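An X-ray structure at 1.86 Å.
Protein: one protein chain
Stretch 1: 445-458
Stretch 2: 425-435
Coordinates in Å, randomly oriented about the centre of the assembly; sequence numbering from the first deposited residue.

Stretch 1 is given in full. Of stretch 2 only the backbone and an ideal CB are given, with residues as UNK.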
ATOM      1  N   GLY A 445      -9.666 -15.627  20.504  1.00 24.21           N
ATOM      2  CA  GLY A 445     -10.379 -15.897  19.236  1.00 26.26           C
ATOM      3  C   GLY A 445     -11.833 -15.455  19.341  1.00 27.21           C
ATOM      4  O   GLY A 445     -12.331 -15.352  20.495  1.00 27.10           O
ATOM      5  N   LEU A 446     -12.483 -15.127  18.214  1.00 24.34           N
ATOM      6  CA  LEU A 446     -13.945 -14.886  18.166  1.00 22.21           C
ATOM      7  C   LEU A 446     -14.637 -16.248  17.984  1.00 21.48           C
ATOM      8  O   LEU A 446     -14.123 -17.046  17.221  1.00 19.12           O
ATOM      9  CB  LEU A 446     -14.295 -13.939  17.018  1.00 22.17           C
ATOM     10  CG  LEU A 446     -13.614 -12.571  17.064  1.00 25.12           C
ATOM     11  CD1 LEU A 446     -14.124 -11.675  15.959  1.00 25.50           C
ATOM     12  CD2 LEU A 446     -13.825 -11.899  18.403  1.00 26.06           C
ATOM     13  N   ALA A 447     -15.761 -16.488  18.663  1.00 20.43           N
ATOM     14  CA  ALA A 447     -16.533 -17.757  18.528  1.00 21.90           C
ATOM     15  C   ALA A 447     -17.324 -17.792  17.218  1.00 20.75           C
ATOM     16  O   ALA A 447     -17.709 -18.881  16.772  1.00 23.25           O
ATOM     17  CB  ALA A 447     -17.444 -17.945  19.721  1.00 21.40           C
ATOM     18  N   ASN A 448     -17.627 -16.646  16.653  1.00 22.42           N
ATOM     19  CA  ASN A 448     -18.349 -16.520  15.364  1.00 24.49           C
ATOM     20  C   ASN A 448     -17.797 -15.258  14.693  1.00 24.20           C
ATOM     21  O   ASN A 448     -17.549 -14.306  15.422  1.00 27.08           O
ATOM     22  CB  ASN A 448     -19.868 -16.461  15.540  1.00 23.57           C
ATOM     23  CG  ASN A 448     -20.621 -16.419  14.218  1.00 26.21           C
ATOM     24  OD1 ASN A 448     -20.518 -17.321  13.399  1.00 29.23           O
ATOM     25  ND2 ASN A 448     -21.376 -15.366  13.976  1.00 28.40           N
ATOM     26  N   VAL A 449     -17.587 -15.268  13.383  1.00 22.28           N
ATOM     27  CA  VAL A 449     -16.938 -14.122  12.686  1.00 21.84           C
ATOM     28  C   VAL A 449     -17.913 -13.589  11.647  1.00 22.56           C
ATOM     29  O   VAL A 449     -18.606 -14.392  10.959  1.00 20.43           O
ATOM     30  CB  VAL A 449     -15.551 -14.466  12.106  1.00 24.60           C
ATOM     31  CG1 VAL A 449     -14.574 -14.908  13.182  1.00 25.13           C
ATOM     32  CG2 VAL A 449     -15.601 -15.532  11.026  1.00 29.64           C
ATOM     33  N   THR A 450     -18.047 -12.261  11.620  1.00 21.11           N
ATOM     34  CA  THR A 450     -18.844 -11.527  10.627  1.00 21.23           C
ATOM     35  C   THR A 450     -17.911 -10.684   9.745  1.00 19.61           C
ATOM     36  O   THR A 450     -16.736 -10.466  10.099  1.00 18.22           O
ATOM     37  CB  THR A 450     -19.848 -10.569  11.284  1.00 22.78           C
ATOM     38  OG1 THR A 450     -19.044  -9.544  11.859  1.00 21.80           O
ATOM     39  CG2 THR A 450     -20.744 -11.234  12.314  1.00 24.55           C
ATOM     40  N   VAL A 451     -18.414 -10.211   8.613  1.00 19.45           N
ATOM     41  CA  VAL A 451     -17.576  -9.381   7.705  1.00 22.21           C
ATOM     42  C   VAL A 451     -17.115  -8.114   8.448  1.00 21.29           C
ATOM     43  O   VAL A 451     -15.932  -7.740   8.273  1.00 20.25           O
ATOM     44  CB  VAL A 451     -18.286  -9.058   6.388  1.00 24.01           C
ATOM     45  CG1 VAL A 451     -17.388  -8.220   5.493  1.00 27.85           C
ATOM     46  CG2 VAL A 451     -18.646 -10.338   5.682  1.00 30.13           C
ATOM     47  N   ASP A 452     -17.946  -7.534   9.316  1.00 21.22           N
ATOM     48  CA  ASP A 452     -17.547  -6.334  10.101  1.00 20.44           C
ATOM     49  C   ASP A 452     -16.373  -6.648  11.031  1.00 21.32           C
ATOM     50  O   ASP A 452     -15.457  -5.812  11.131  1.00 15.90           O
ATOM     51  CB  ASP A 452     -18.679  -5.718  10.910  1.00 24.58           C
ATOM     52  CG  ASP A 452     -18.283  -4.289  11.327  1.00 27.19           C
ATOM     53  OD1 ASP A 452     -17.938  -3.449  10.444  1.00 24.72           O
ATOM     54  OD2 ASP A 452     -18.224  -4.062  12.510  1.00 26.49           O
ATOM     55  N   ASP A 453     -16.352  -7.832  11.650  1.00 19.69           N
ATOM     56  CA  ASP A 453     -15.200  -8.263  12.483  1.00 19.70           C
ATOM     57  C   ASP A 453     -13.920  -8.247  11.633  1.00 18.47           C
ATOM     58  O   ASP A 453     -12.871  -7.857  12.171  1.00 18.69           O
ATOM     59  CB  ASP A 453     -15.400  -9.668  13.068  1.00 21.38           C
ATOM     60  CG  ASP A 453     -16.557  -9.790  14.053  1.00 26.55           C
ATOM     61  OD1 ASP A 453     -16.774  -8.804  14.807  1.00 25.51           O
ATOM     62  OD2 ASP A 453     -17.246 -10.886  14.065  1.00 26.71           O
ATOM     63  N   VAL A 454     -13.973  -8.764  10.402  1.00 17.11           N
ATOM     64  CA  VAL A 454     -12.775  -8.806   9.512  1.00 16.96           C
ATOM     65  C   VAL A 454     -12.334  -7.360   9.241  1.00 16.83           C
ATOM     66  O   VAL A 454     -11.147  -7.061   9.395  1.00 19.08           O
ATOM     67  CB  VAL A 454     -13.022  -9.590   8.222  1.00 16.99           C
ATOM     68  CG1 VAL A 454     -11.756  -9.669   7.374  1.00 17.22           C
ATOM     69  CG2 VAL A 454     -13.579 -10.968   8.513  1.00 19.52           C
ATOM     70  N   LEU A 455     -13.246  -6.460   8.872  1.00 18.35           N
ATOM     71  CA  LEU A 455     -12.852  -5.051   8.614  1.00 17.98           C
ATOM     72  C   LEU A 455     -12.223  -4.446   9.875  1.00 19.23           C
ATOM     73  O   LEU A 455     -11.225  -3.660   9.769  1.00 18.25           O
ATOM     74  CB  LEU A 455     -14.085  -4.270   8.137  1.00 19.72           C
ATOM     75  CG  LEU A 455     -14.740  -4.797   6.868  1.00 18.73           C
ATOM     76  CD1 LEU A 455     -15.922  -3.932   6.530  1.00 19.84           C
ATOM     77  CD2 LEU A 455     -13.744  -4.855   5.698  1.00 19.10           C
ATOM     78  N   THR A 456     -12.759  -4.737  11.059  1.00 17.85           N
ATOM     79  CA  THR A 456     -12.169  -4.200  12.313  1.00 18.98           C
ATOM     80  C   THR A 456     -10.763  -4.760  12.486  1.00 19.14           C
ATOM     81  O   THR A 456      -9.856  -3.985  12.833  1.00 23.64           O
ATOM     82  CB  THR A 456     -13.061  -4.485  13.527  1.00 21.48           C
ATOM     83  OG1 THR A 456     -14.251  -3.735  13.287  1.00 21.36           O
ATOM     84  CG2 THR A 456     -12.401  -4.122  14.845  1.00 19.91           C
ATOM     85  N   GLU A 457     -10.577  -6.054  12.257  1.00 18.43           N
ATOM     86  CA  GLU A 457      -9.261  -6.707  12.412  1.00 19.13           C
ATOM     87  C   GLU A 457      -8.229  -6.115  11.439  1.00 17.95           C
ATOM     88  O   GLU A 457      -7.071  -5.898  11.852  1.00 16.32           O
ATOM     89  CB  GLU A 457      -9.367  -8.220  12.266  1.00 19.22           C
ATOM     90  CG  GLU A 457      -8.262  -8.938  12.983  1.00 21.01           C
ATOM     91  CD  GLU A 457      -8.293  -8.802  14.497  1.00 22.89           C
ATOM     92  OE1 GLU A 457      -9.411  -8.823  15.059  1.00 22.36           O
ATOM     93  OE2 GLU A 457      -7.186  -8.685  15.105  1.00 23.48           O
ATOM     94  N   ARG A 458      -8.643  -5.776  10.225  1.00 16.68           N
ATOM     95  CA  ARG A 458      -7.785  -5.107   9.235  1.00 19.07           C
ATOM     96  C   ARG A 458      -7.311  -3.766   9.810  1.00 18.28           C
ATOM     97  O   ARG A 458      -6.165  -3.417   9.580  1.00 17.56           O
ATOM     98  CB  ARG A 458      -8.527  -4.927   7.898  1.00 18.77           C
ATOM     99  CG  ARG A 458      -8.784  -6.221   7.144  1.00 19.07           C
ATOM    100  CD  ARG A 458      -9.565  -5.957   5.877  1.00 17.54           C
ATOM    101  NE  ARG A 458      -8.662  -5.355   4.928  1.00 18.08           N
ATOM    102  CZ  ARG A 458      -7.886  -6.039   4.084  1.00 20.55           C
ATOM    103  NH1 ARG A 458      -7.942  -7.350   4.036  1.00 20.91           N
ATOM    104  NH2 ARG A 458      -7.049  -5.418   3.287  1.00 19.26           N
ATOM    105  N   UNK A 425     -19.443 -19.982   6.274  1.00 24.73           N
ATOM    106  CA  UNK A 425     -19.895 -20.040   7.682  1.00 24.50           C
ATOM    107  C   UNK A 425     -19.050 -19.084   8.548  1.00 23.10           C
ATOM    108  O   UNK A 425     -17.787 -19.139   8.500  1.00 21.09           O
ATOM    109  CB  UNK A 425     -19.798 -21.469   8.221  1.00 24.50           C
ATOM    110  N   UNK A 426     -19.731 -18.381   9.454  1.00 22.14           N
ATOM    111  CA  UNK A 426     -19.066 -17.598  10.493  1.00 23.04           C
ATOM    112  C   UNK A 426     -18.284 -18.464  11.473  1.00 23.38           C
ATOM    113  O   UNK A 426     -17.513 -17.869  12.246  1.00 20.48           O
ATOM    114  CB  UNK A 426     -20.098 -16.766  11.257  1.00 23.04           C
ATOM    115  N   UNK A 427     -18.504 -19.787  11.532  1.00 21.49           N
ATOM    116  CA  UNK A 427     -17.740 -20.665  12.447  1.00 23.47           C
ATOM    117  C   UNK A 427     -16.863 -21.582  11.604  1.00 23.45           C
ATOM    118  O   UNK A 427     -16.231 -22.429  12.184  1.00 26.18           O
ATOM    119  CB  UNK A 427     -18.667 -21.481  13.350  1.00 23.47           C
ATOM    120  N   UNK A 428     -16.773 -21.358  10.303  1.00 23.79           N
ATOM    121  CA  UNK A 428     -15.973 -22.217   9.411  1.00 23.92           C
ATOM    122  C   UNK A 428     -14.553 -21.702   9.213  1.00 25.01           C
ATOM    123  O   UNK A 428     -13.926 -21.183  10.179  1.00 21.37           O
ATOM    124  CB  UNK A 428     -16.659 -22.339   8.049  1.00 23.92           C
ATOM    125  N   UNK A 429     -14.051 -21.825   7.983  1.00 23.65           N
ATOM    126  CA  UNK A 429     -12.673 -21.423   7.629  1.00 25.65           C
ATOM    127  C   UNK A 429     -12.458 -19.933   7.962  1.00 20.68           C
ATOM    128  O   UNK A 429     -11.413 -19.584   8.463  1.00 19.47           O
ATOM    129  CB  UNK A 429     -12.400 -21.681   6.146  1.00 25.65           C
ATOM    130  N   UNK A 430     -13.465 -19.086   7.787  1.00 21.35           N
ATOM    131  CA  UNK A 430     -13.309 -17.632   8.077  1.00 19.71           C
ATOM    132  C   UNK A 430     -12.896 -17.419   9.537  1.00 22.12           C
ATOM    133  O   UNK A 430     -11.977 -16.605   9.799  1.00 22.82           O
ATOM    134  CB  UNK A 430     -14.610 -16.879   7.791  1.00 19.71           C
ATOM    135  N   UNK A 431     -13.479 -18.183  10.465  1.00 21.41           N
ATOM    136  CA  UNK A 431     -13.163 -18.077  11.911  1.00 22.31           C
ATOM    137  C   UNK A 431     -11.754 -18.601  12.168  1.00 21.02           C
ATOM    138  O   UNK A 431     -11.027 -17.952  12.923  1.00 20.58           O
ATOM    139  CB  UNK A 431     -14.176 -18.853  12.755  1.00 22.31           C
ATOM    140  N   UNK A 432     -11.381 -19.752  11.605  1.00 21.40           N
ATOM    141  CA  UNK A 432     -10.000 -20.289  11.751  1.00 21.27           C
ATOM    142  C   UNK A 432      -8.961 -19.212  11.365  1.00 20.33           C
ATOM    143  O   UNK A 432      -8.022 -18.948  12.137  1.00 18.94           O
ATOM    144  CB  UNK A 432      -9.813 -21.533  10.880  1.00 21.27           C
ATOM    145  N   UNK A 433      -9.126 -18.636  10.182  1.00 19.90           N
ATOM    146  CA  UNK A 433      -8.178 -17.647   9.598  1.00 20.74           C
ATOM    147  C   UNK A 433      -8.125 -16.355  10.413  1.00 21.02           C
ATOM    148  O   UNK A 433      -6.993 -15.941  10.787  1.00 20.54           O
ATOM    149  CB  UNK A 433      -8.574 -17.319   8.157  1.00 20.74           C
ATOM    150  N   UNK A 434      -9.269 -15.722  10.679  1.00 21.06           N
ATOM    151  CA  UNK A 434      -9.269 -14.471  11.484  1.00 20.76           C
ATOM    152  C   UNK A 434      -8.657 -14.756  12.861  1.00 21.38           C
ATOM    153  O   UNK A 434      -7.841 -13.935  13.328  1.00 18.66           O
ATOM    154  CB  UNK A 434     -10.686 -13.914  11.637  1.00 20.76           C
ATOM    155  N   UNK A 435      -8.959 -15.911  13.473  1.00 20.19           N
ATOM    156  CA  UNK A 435      -8.497 -16.190  14.860  1.00 22.93           C
ATOM    157  C   UNK A 435      -6.981 -16.434  14.884  1.00 22.13           C
ATOM    158  O   UNK A 435      -6.370 -16.145  15.932  1.00 21.88           O
ATOM    159  CB  UNK A 435      -9.228 -17.403  15.439  1.00 22.93           C
TER

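Position 425 has phi/psi of -75/138°, and its ideal CB finds nothing of stretch 1 within 5.5 Å, so stretch 1 sets no preference; a small polar residue could serve the type I turn that starts here. It is Ser425, whose OG accepts from the backbone N of 427 at 3.0 Å.

Position 426 is decided by exclusion. Its ideal CB points toward stretch 1 and would lie 2.8 Å from Val449 O, a clash, which leaves glycine as the fit. Gly426 is found, and its bare backbone comes close enough for Val449 N to donate to Gly426 O at 2.8 Å (149°).

At 427 the CB points sideways, 4.4 Å from Ala447 O, so a small or branched side chain would fit. Thr427, chi1 p, places CG2 3.4 Å from Ala447 O.

Position 428 closes the turn through its N, 3.0 Å from Ser425 O, and precedes the helix. Its phi/psi of -93/-141° is readily adopted by glycine, and Gly428 is the N-cap residue. Position 429 points away, which suits a polar residue; it is Glu429.

Position 430 points toward stretch 1 with its CB only 3.6 Å from Val449 CG2. That leaves little room in this direction and favours a small side chain. Ala430 packs its CB 3.7 Å from Val449 CG2.

At 431 CA-to-CB points sideways, 4.0 Å from Val449 CG1, but the carbonyls of Leu446 and Ala447 lie beyond. A long donor would suit. Lys431 extends with all four chi angles t, and its NZ donates to Ala447 O at 2.9 Å.

Positions 432 and 433 find nothing of stretch 1 within 5.5 Å of their CBs, so the choice is open; they are Thr432 and Trp433.

Position 434 points toward an apolar hollow: its CB is 4.3 Å from Val449 CG1 and 5.2 Å from Val454 CG2. Leucine, isoleucine or methionine could fill it. Leu434 has the largest area covered by stretch 1. Its CD2 lies 3.8 Å from Leu446 CD1 and 4.1 Å from Val449 CG1, while CD1 lies 3.7 Å from Val454 CG2 and 4.1 Å from Glu457 CB.

Position 435 points toward Gly445 and Leu446, with its CB 4.2 Å from Gly445 CA. A backbone donor and acceptor on Leu446 call for an amide, asparagine or perhaps glutamine. Asn435 answers both: OD1 accepts from Leu446 N at 2.7 Å (154°), and ND2 donates to Leu446 O at 2.8 Å (179°).

Stretch 2, residues 425-435: SGTGEAKTWLN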
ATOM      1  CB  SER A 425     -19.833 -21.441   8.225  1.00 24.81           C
ATOM      2  OG  SER A 425     -20.148 -21.426   9.612  1.00 24.10           O
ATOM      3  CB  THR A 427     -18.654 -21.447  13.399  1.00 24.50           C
ATOM      4  OG1 THR A 427     -19.589 -22.169  12.589  1.00 22.99           O
ATOM      5  CG2 THR A 427     -19.396 -20.524  14.334  1.00 24.34           C
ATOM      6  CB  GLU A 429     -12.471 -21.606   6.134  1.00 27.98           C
ATOM      7  CG  GLU A 429     -12.543 -23.035   5.694  1.00 37.66           C
ATOM      8  CD  GLU A 429     -12.280 -23.108   4.203  1.00 40.11           C
ATOM      9  OE1 GLU A 429     -13.011 -22.428   3.428  1.00 40.57           O
ATOM     10  OE2 GLU A 429     -11.277 -23.751   3.847  1.00 52.93           O
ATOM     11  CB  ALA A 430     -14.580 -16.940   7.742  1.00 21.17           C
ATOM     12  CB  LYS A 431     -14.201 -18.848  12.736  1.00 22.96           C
ATOM     13  CG  LYS A 431     -13.871 -19.054  14.202  1.00 22.41           C
ATOM     14  CD  LYS A 431     -14.958 -19.876  14.908  1.00 24.67           C
ATOM     15  CE  LYS A 431     -14.546 -20.389  16.269  1.00 24.45           C
ATOM     16  NZ  LYS A 431     -15.714 -21.016  16.937  1.00 26.66           N
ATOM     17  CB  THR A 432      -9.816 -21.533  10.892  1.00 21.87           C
ATOM     18  OG1 THR A 432     -10.820 -22.454  11.316  1.00 24.04           O
ATOM     19  CG2 THR A 432      -8.420 -22.108  11.035  1.00 26.03           C
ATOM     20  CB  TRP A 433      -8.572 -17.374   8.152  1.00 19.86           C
ATOM     21  CG  TRP A 433      -8.527 -18.620   7.339  1.00 19.62           C
ATOM     22  CD1 TRP A 433      -7.705 -19.681   7.528  1.00 19.27           C
ATOM     23  CD2 TRP A 433      -9.295 -18.901   6.163  1.00 20.22           C
ATOM     24  NE1 TRP A 433      -7.932 -20.622   6.559  1.00 22.49           N
ATOM     25  CE2 TRP A 433      -8.908 -20.184   5.718  1.00 21.63           C
ATOM     26  CE3 TRP A 433     -10.270 -18.204   5.446  1.00 21.64           C
ATOM     27  CZ2 TRP A 433      -9.451 -20.775   4.582  1.00 20.97           C
ATOM     28  CZ3 TRP A 433     -10.823 -18.790   4.328  1.00 21.55           C
ATOM     29  CH2 TRP A 433     -10.423 -20.066   3.917  1.00 21.76           C
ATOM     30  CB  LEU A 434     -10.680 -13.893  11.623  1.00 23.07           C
ATOM     31  CG  LEU A 434     -10.703 -12.526  12.313  1.00 27.00           C
ATOM     32  CD1 LEU A 434     -11.595 -11.561  11.553  1.00 30.16           C
ATOM     33  CD2 LEU A 434     -11.157 -12.645  13.750  1.00 28.79           C
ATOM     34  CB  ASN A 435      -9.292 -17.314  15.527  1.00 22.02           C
ATOM     35  CG  ASN A 435     -10.650 -16.845  15.997  1.00 24.01           C
ATOM     36  OD1 ASN A 435     -10.877 -15.638  16.071  1.00 22.52           O
ATOM     37  ND2 ASN A 435     -11.553 -17.779  16.316  1.00 22.04           N
TER
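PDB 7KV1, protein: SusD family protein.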